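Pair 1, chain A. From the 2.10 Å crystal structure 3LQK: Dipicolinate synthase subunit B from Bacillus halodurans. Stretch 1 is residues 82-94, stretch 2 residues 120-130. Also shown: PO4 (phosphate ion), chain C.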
# COMPACT_ATOMS: atom_id res chain seq x y z
N GLY A 82 2.37 20.85 -19.62
CA GLY A 82 3.51 19.95 -19.65
C GLY A 82 4.55 20.40 -20.67
O GLY A 82 5.58 20.95 -20.29
N PRO A 83 4.28 20.16 -21.96
CA PRO A 83 5.31 20.42 -22.96
C PRO A 83 5.45 21.87 -23.48
O PRO A 83 6.55 22.24 -23.90
CB PRO A 83 4.92 19.47 -24.11
CG PRO A 83 3.47 19.22 -23.94
CD PRO A 83 3.26 19.21 -22.45
N LYS A 84 4.38 22.69 -23.44
CA LYS A 84 4.39 24.01 -24.11
C LYS A 84 4.54 25.18 -23.18
O LYS A 84 5.35 26.05 -23.47
CB LYS A 84 3.10 24.25 -24.92
CG LYS A 84 3.38 24.46 -26.43
CD LYS A 84 2.08 24.72 -27.28
CE LYS A 84 2.29 24.21 -28.79
NZ LYS A 84 1.09 24.27 -29.73
N THR A 85 3.73 25.24 -22.11
CA THR A 85 3.66 26.43 -21.23
C THR A 85 3.87 26.01 -19.77
O THR A 85 2.96 26.07 -18.98
CB THR A 85 2.32 27.18 -21.37
OG1 THR A 85 1.22 26.31 -21.05
CG2 THR A 85 2.10 27.76 -22.85
N PRO A 86 5.07 25.52 -19.44
CA PRO A 86 5.25 24.88 -18.14
C PRO A 86 5.15 25.87 -16.98
O PRO A 86 5.59 26.99 -17.09
CB PRO A 86 6.66 24.31 -18.23
CG PRO A 86 7.33 25.13 -19.31
CD PRO A 86 6.25 25.35 -20.29
N LEU A 87 4.53 25.45 -15.89
CA LEU A 87 4.47 26.22 -14.68
C LEU A 87 5.78 26.08 -13.92
O LEU A 87 6.43 25.06 -13.96
CB LEU A 87 3.33 25.71 -13.79
CG LEU A 87 1.95 25.78 -14.39
CD1 LEU A 87 0.95 25.03 -13.58
CD2 LEU A 87 1.47 27.29 -14.61
N ASP A 88 6.16 27.09 -13.20
CA ASP A 88 7.17 26.94 -12.14
C ASP A 88 6.67 26.27 -10.85
O ASP A 88 7.45 25.73 -10.06
CB ASP A 88 7.76 28.33 -11.82
CG ASP A 88 8.37 29.01 -13.07
OD1 ASP A 88 9.26 28.38 -13.72
OD2 ASP A 88 7.90 30.10 -13.48
N CYS A 89 5.36 26.32 -10.63
CA CYS A 89 4.80 25.66 -9.49
C CYS A 89 3.32 25.54 -9.69
O CYS A 89 2.66 26.44 -10.23
CB CYS A 89 5.09 26.51 -8.23
SG CYS A 89 4.40 25.85 -6.63
N MSE A 90 2.76 24.45 -9.19
CA MSE A 90 1.35 24.28 -9.21
C MSE A 90 0.87 24.20 -7.79
O MSE A 90 1.40 23.41 -7.00
CB MSE A 90 1.03 22.97 -9.94
CG MSE A 90 -0.44 22.56 -9.95
SE MSE A 90 -1.50 23.57 -11.20
CE MSE A 90 -3.21 23.11 -10.48
N VAL A 91 -0.16 24.96 -7.46
CA VAL A 91 -0.80 24.92 -6.15
C VAL A 91 -2.15 24.26 -6.31
O VAL A 91 -2.86 24.52 -7.29
CB VAL A 91 -1.04 26.39 -5.63
CG1 VAL A 91 -1.67 26.41 -4.23
CG2 VAL A 91 0.28 27.18 -5.60
N ILE A 92 -2.54 23.41 -5.36
CA ILE A 92 -3.90 22.90 -5.26
C ILE A 92 -4.40 23.23 -3.88
O ILE A 92 -3.93 22.67 -2.86
CB ILE A 92 -3.99 21.38 -5.42
CG1 ILE A 92 -3.26 20.88 -6.70
CG2 ILE A 92 -5.47 20.90 -5.42
CD1 ILE A 92 -3.26 19.33 -6.76
N ALA A 93 -5.29 24.21 -3.84
CA ALA A 93 -5.88 24.64 -2.60
C ALA A 93 -7.25 25.27 -2.79
O ALA A 93 -7.40 26.15 -3.61
CB ALA A 93 -4.92 25.58 -1.86
N PRO A 94 -8.26 24.81 -2.02
CA PRO A 94 -8.25 23.68 -1.10
C PRO A 94 -8.13 22.40 -1.86
O PRO A 94 -8.58 22.33 -3.07
CB PRO A 94 -9.63 23.79 -0.37
CG PRO A 94 -10.48 24.51 -1.30
CD PRO A 94 -9.60 25.43 -2.10
N LEU A 120 4.66 17.94 -12.37
CA LEU A 120 5.50 16.82 -11.90
C LEU A 120 6.28 16.15 -13.02
O LEU A 120 7.41 15.77 -12.79
CB LEU A 120 4.68 15.79 -11.13
CG LEU A 120 4.20 16.32 -9.77
CD1 LEU A 120 3.28 15.26 -9.06
CD2 LEU A 120 5.35 16.69 -8.85
N ARG A 121 5.74 16.12 -14.22
CA ARG A 121 6.41 15.59 -15.42
C ARG A 121 7.73 16.27 -15.62
O ARG A 121 8.69 15.64 -16.03
CB ARG A 121 5.54 15.98 -16.63
CG ARG A 121 6.11 15.85 -18.03
CD ARG A 121 5.32 16.73 -18.98
NE ARG A 121 5.54 16.50 -20.39
CZ ARG A 121 6.52 17.02 -21.12
NH1 ARG A 121 7.40 17.87 -20.62
NH2 ARG A 121 6.61 16.71 -22.38
N ASN A 122 7.75 17.58 -15.39
CA ASN A 122 8.96 18.43 -15.52
C ASN A 122 9.83 18.53 -14.27
O ASN A 122 10.75 19.30 -14.21
CB ASN A 122 8.53 19.83 -15.92
CG ASN A 122 7.73 19.84 -17.22
OD1 ASN A 122 7.99 19.00 -18.10
ND2 ASN A 122 6.80 20.77 -17.36
N GLY A 123 9.56 17.75 -13.24
CA GLY A 123 10.38 17.91 -12.06
C GLY A 123 10.07 19.20 -11.27
O GLY A 123 10.86 19.60 -10.44
N LYS A 124 8.94 19.85 -11.51
CA LYS A 124 8.64 21.08 -10.84
C LYS A 124 7.64 20.84 -9.66
O LYS A 124 6.92 19.85 -9.63
CB LYS A 124 8.07 22.08 -11.83
CG LYS A 124 9.00 22.48 -13.00
CD LYS A 124 10.15 23.22 -12.52
CE LYS A 124 10.91 23.92 -13.68
NZ LYS A 124 11.93 22.96 -14.23
N PRO A 125 7.63 21.76 -8.68
CA PRO A 125 6.91 21.52 -7.44
C PRO A 125 5.43 21.68 -7.48
O PRO A 125 4.88 22.59 -8.15
CB PRO A 125 7.48 22.59 -6.50
CG PRO A 125 7.92 23.70 -7.38
CD PRO A 125 8.54 22.93 -8.57
N VAL A 126 4.75 20.82 -6.74
CA VAL A 126 3.32 20.98 -6.50
C VAL A 126 3.15 21.20 -5.02
O VAL A 126 3.71 20.43 -4.22
CB VAL A 126 2.52 19.67 -6.90
CG1 VAL A 126 0.99 19.77 -6.53
CG2 VAL A 126 2.69 19.43 -8.39
N VAL A 127 2.34 22.19 -4.67
CA VAL A 127 2.08 22.59 -3.28
C VAL A 127 0.61 22.40 -3.04
O VAL A 127 -0.20 22.93 -3.77
CB VAL A 127 2.43 24.05 -3.08
CG1 VAL A 127 1.90 24.61 -1.72
CG2 VAL A 127 3.95 24.26 -3.26
N VAL A 128 0.26 21.65 -2.00
CA VAL A 128 -1.12 21.31 -1.70
C VAL A 128 -1.56 21.85 -0.34
O VAL A 128 -0.79 21.85 0.62
CB VAL A 128 -1.38 19.74 -1.78
CG1 VAL A 128 -1.03 19.19 -3.18
CG2 VAL A 128 -0.62 19.01 -0.80
N GLY A 129 -2.79 22.35 -0.29
CA GLY A 129 -3.48 22.73 0.96
C GLY A 129 -4.64 21.81 1.28
O GLY A 129 -5.76 21.98 0.74
N ILE A 130 -4.42 20.82 2.13
CA ILE A 130 -5.45 19.86 2.42
C ILE A 130 -6.61 20.46 3.15
O ILE A 130 -6.47 21.41 3.86
CB ILE A 130 -5.05 18.64 3.29
CG1 ILE A 130 -3.78 18.86 4.01
CG2 ILE A 130 -5.15 17.34 2.53
CD1 ILE A 130 -4.01 19.56 5.18
P PO4 C . 3.29 14.67 -22.52
O1 PO4 C . 1.98 15.47 -22.40
O2 PO4 C . 3.05 13.17 -22.78
O3 PO4 C . 4.20 15.22 -23.66
O4 PO4 C . 3.96 14.69 -21.17
O HOH W 1 6.14 22.46 -15.22

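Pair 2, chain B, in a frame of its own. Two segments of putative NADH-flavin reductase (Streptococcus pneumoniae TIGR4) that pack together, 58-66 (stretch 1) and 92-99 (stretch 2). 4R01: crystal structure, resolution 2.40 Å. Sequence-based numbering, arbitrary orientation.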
# COMPACT_ATOMS: atom_id res chain seq x y z
N GLY B 58 29.36 35.84 -7.40
CA GLY B 58 29.71 36.05 -6.01
C GLY B 58 28.90 35.19 -5.05
O GLY B 58 28.59 35.62 -3.94
N PHE B 59 28.55 33.99 -5.49
CA PHE B 59 27.85 33.03 -4.64
C PHE B 59 28.51 31.66 -4.69
O PHE B 59 28.89 31.19 -5.76
CB PHE B 59 26.38 32.91 -5.04
CG PHE B 59 25.55 34.11 -4.70
CD1 PHE B 59 25.23 34.40 -3.38
CD2 PHE B 59 25.08 34.95 -5.69
CE1 PHE B 59 24.46 35.50 -3.06
CE2 PHE B 59 24.31 36.06 -5.38
CZ PHE B 59 24.00 36.33 -4.06
N ASP B 60 28.65 31.03 -3.53
CA ASP B 60 29.17 29.67 -3.47
C ASP B 60 28.14 28.70 -4.03
O ASP B 60 28.48 27.72 -4.70
CB ASP B 60 29.54 29.29 -2.04
CG ASP B 60 30.76 30.04 -1.54
OD1 ASP B 60 31.72 30.20 -2.33
OD2 ASP B 60 30.76 30.46 -0.37
N ALA B 61 26.87 28.97 -3.75
CA ALA B 61 25.79 28.13 -4.24
C ALA B 61 24.49 28.92 -4.38
O ALA B 61 24.23 29.86 -3.63
CB ALA B 61 25.58 26.94 -3.30
N VAL B 62 23.68 28.52 -5.36
CA VAL B 62 22.37 29.12 -5.57
C VAL B 62 21.28 28.06 -5.38
O VAL B 62 21.28 27.04 -6.07
CB VAL B 62 22.26 29.74 -6.97
CG1 VAL B 62 20.82 30.11 -7.28
CG2 VAL B 62 23.16 30.96 -7.09
N ILE B 63 20.37 28.30 -4.44
CA ILE B 63 19.31 27.35 -4.15
C ILE B 63 17.96 27.86 -4.64
O ILE B 63 17.44 28.86 -4.15
CB ILE B 63 19.19 27.05 -2.64
CG1 ILE B 63 20.51 26.51 -2.08
CG2 ILE B 63 18.05 26.08 -2.37
CD1 ILE B 63 21.41 27.57 -1.49
N SER B 64 17.38 27.16 -5.62
CA SER B 64 16.08 27.55 -6.14
C SER B 64 14.96 26.79 -5.44
O SER B 64 14.87 25.57 -5.53
CB SER B 64 16.01 27.32 -7.65
OG SER B 64 14.72 27.62 -8.13
N ALA B 65 14.11 27.55 -4.75
CA ALA B 65 12.93 27.00 -4.11
C ALA B 65 11.70 27.49 -4.86
O ALA B 65 10.63 27.66 -4.28
CB ALA B 65 12.87 27.41 -2.65
N PHE B 66 11.87 27.72 -6.16
CA PHE B 66 10.81 28.23 -7.01
C PHE B 66 9.61 27.30 -7.06
O PHE B 66 9.74 26.09 -7.26
CB PHE B 66 11.35 28.47 -8.43
CG PHE B 66 10.30 28.90 -9.41
CD1 PHE B 66 9.83 30.20 -9.43
CD2 PHE B 66 9.79 28.00 -10.34
CE1 PHE B 66 8.87 30.60 -10.34
CE2 PHE B 66 8.82 28.39 -11.25
CZ PHE B 66 8.36 29.69 -11.25
N GLN B 92 31.86 27.65 -11.29
CA GLN B 92 32.01 26.51 -10.39
C GLN B 92 30.89 26.50 -9.35
O GLN B 92 30.77 25.58 -8.55
CB GLN B 92 33.40 26.54 -9.74
CG GLN B 92 33.73 25.34 -8.86
CD GLN B 92 35.13 25.42 -8.27
OE1 GLN B 92 35.46 26.35 -7.54
NE2 GLN B 92 35.96 24.43 -8.59
N THR B 93 30.04 27.53 -9.40
CA THR B 93 28.93 27.68 -8.46
C THR B 93 27.97 26.49 -8.48
O THR B 93 27.61 25.98 -9.54
CB THR B 93 28.12 28.96 -8.77
OG1 THR B 93 29.01 30.07 -8.90
CG2 THR B 93 27.12 29.24 -7.66
N ARG B 94 27.57 26.05 -7.29
CA ARG B 94 26.61 24.96 -7.15
C ARG B 94 25.18 25.47 -7.31
O ARG B 94 24.84 26.56 -6.86
CB ARG B 94 26.76 24.27 -5.79
CG ARG B 94 28.02 23.43 -5.65
CD ARG B 94 27.94 22.53 -4.44
NE ARG B 94 26.83 21.58 -4.52
CZ ARG B 94 26.53 20.70 -3.57
NH1 ARG B 94 27.25 20.64 -2.47
NH2 ARG B 94 25.50 19.88 -3.73
N PHE B 95 24.34 24.67 -7.97
CA PHE B 95 22.95 25.04 -8.18
C PHE B 95 22.02 23.94 -7.67
O PHE B 95 21.85 22.91 -8.31
CB PHE B 95 22.69 25.32 -9.66
CG PHE B 95 21.25 25.53 -10.00
CD1 PHE B 95 20.53 26.57 -9.43
CD2 PHE B 95 20.61 24.69 -10.89
CE1 PHE B 95 19.20 26.77 -9.75
CE2 PHE B 95 19.28 24.88 -11.22
CZ PHE B 95 18.57 25.92 -10.64
N LEU B 96 21.43 24.17 -6.50
CA LEU B 96 20.54 23.20 -5.88
C LEU B 96 19.08 23.51 -6.18
O LEU B 96 18.68 24.67 -6.20
CB LEU B 96 20.75 23.14 -4.37
CG LEU B 96 21.85 22.22 -3.84
CD1 LEU B 96 23.23 22.71 -4.24
CD2 LEU B 96 21.74 22.07 -2.33
N VAL B 97 18.30 22.47 -6.42
CA VAL B 97 16.88 22.63 -6.71
C VAL B 97 16.03 21.90 -5.68
O VAL B 97 16.25 20.72 -5.40
CB VAL B 97 16.52 22.10 -8.11
CG1 VAL B 97 15.04 22.29 -8.39
CG2 VAL B 97 17.36 22.80 -9.17
N VAL B 98 15.06 22.60 -5.11
CA VAL B 98 14.03 21.96 -4.30
C VAL B 98 13.06 21.26 -5.24
O VAL B 98 12.26 21.91 -5.91
CB VAL B 98 13.28 22.96 -3.42
CG1 VAL B 98 12.18 22.25 -2.64
CG2 VAL B 98 14.24 23.66 -2.48
N GLY B 99 13.15 19.94 -5.30
CA GLY B 99 12.41 19.18 -6.29
C GLY B 99 11.15 18.52 -5.79
O GLY B 99 10.56 18.95 -4.80

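Both pairs are built on two neighbouring parallel strands. In pair 1 the axes of strands 89-93 and 126-130 approach to 4.6 Å and diverge by 12°; in pair 2, strands 61-64 and 94-98 approach to the same distance and diverge by 17°. Fourteen central residues superpose with an RMSD of 0.5 Å, setting M90(A) on V62(B), I92(A) on S64(B), V126(A) on F95(B) and V127(A) on L96(B).

The backbone ladder is the common framework. In pair 1, M90(A) N donates to P125(A) O (3.0 Å), V127(A) N to M90(A) O (2.8 Å), I92(A) N to V127(A) O (2.9 Å) and G129(A) N to I92(A) O (2.8 Å). Pair 2 repeats each rung: V62(B) N to R94(B) O (2.7 Å), L96(B) N to V62(B) O (2.9 Å), S64(B) N to L96(B) O (2.9 Å) and V98(B) N to S64(B) O (3.0 Å). Pair 2 has one rung more, from R94(B) N to D60(B) O (3.2 Å). The matching position in pair 1 is P125(A), whose nitrogen carries no hydrogen; there D88(A) O merely lies 3.4 Å from P125(A) CD. Proline can still accept through its carbonyl, so the next rung survives.

Because these bonds join backbone atoms, and only proline forfeits a donor, side chains can vary on both faces. On the face of M90(A), I92(A), V126(A) and V128(A), pair 1 uses branched aliphatic residues and a selenomethionine. I92(A) CD1 lies 4.3 Å from V126(A) CG1 and 4.2 Å from V128(A) CG1, so one long side chain touches two valines. Pair 2 redistributes the bulk: the large residue is F95(B), in place of V126(A), and the small one S64(B), in place of I92(A). The end of the phenylalanine side chain comes nearer to the first strand, with F95(B) CD1 4.2 Å from V62(B) CG1 and F95(B) CE1 3.9 Å from S64(B) CB. The serine meets the ring with its CB, its hydroxyl lying farther from F95(B) CE1.

On the other face, V91(A) and V127(A) correspond to I63(B) and L96(B), all buried and aliphatic. I63(B) CG1 lies 4.1 Å from L96(B) CB. C89(A), earlier in its strand, packs SG 3.8 Å from V127(A) CG2; its match A61(B) has only a methyl, and A61(B) CB lies 3.8 Å from R94(B) CB. At the far end, G129(A) matches V98(B). The valine points toward the first strand and brings V98(B) CG2 to 4.0 Å from A65(B) CB; glycine covers the equivalent place with backbone alone, and an ideal CB there would sit a tight 3.2 Å from A93(A) CB.

The entrances differ most. T93(B) presses T93(B) CG2 to 3.2 Å from F59(B) O and adds a weak hydrogen bond from T93(B) OG1 to F59(B) O (3.3 Å). The corresponding K124(A) offers its aliphatic stem, K124(A) CG lying 3.8 Å from L87(A) O, while its end leads away, as suits a charged amine.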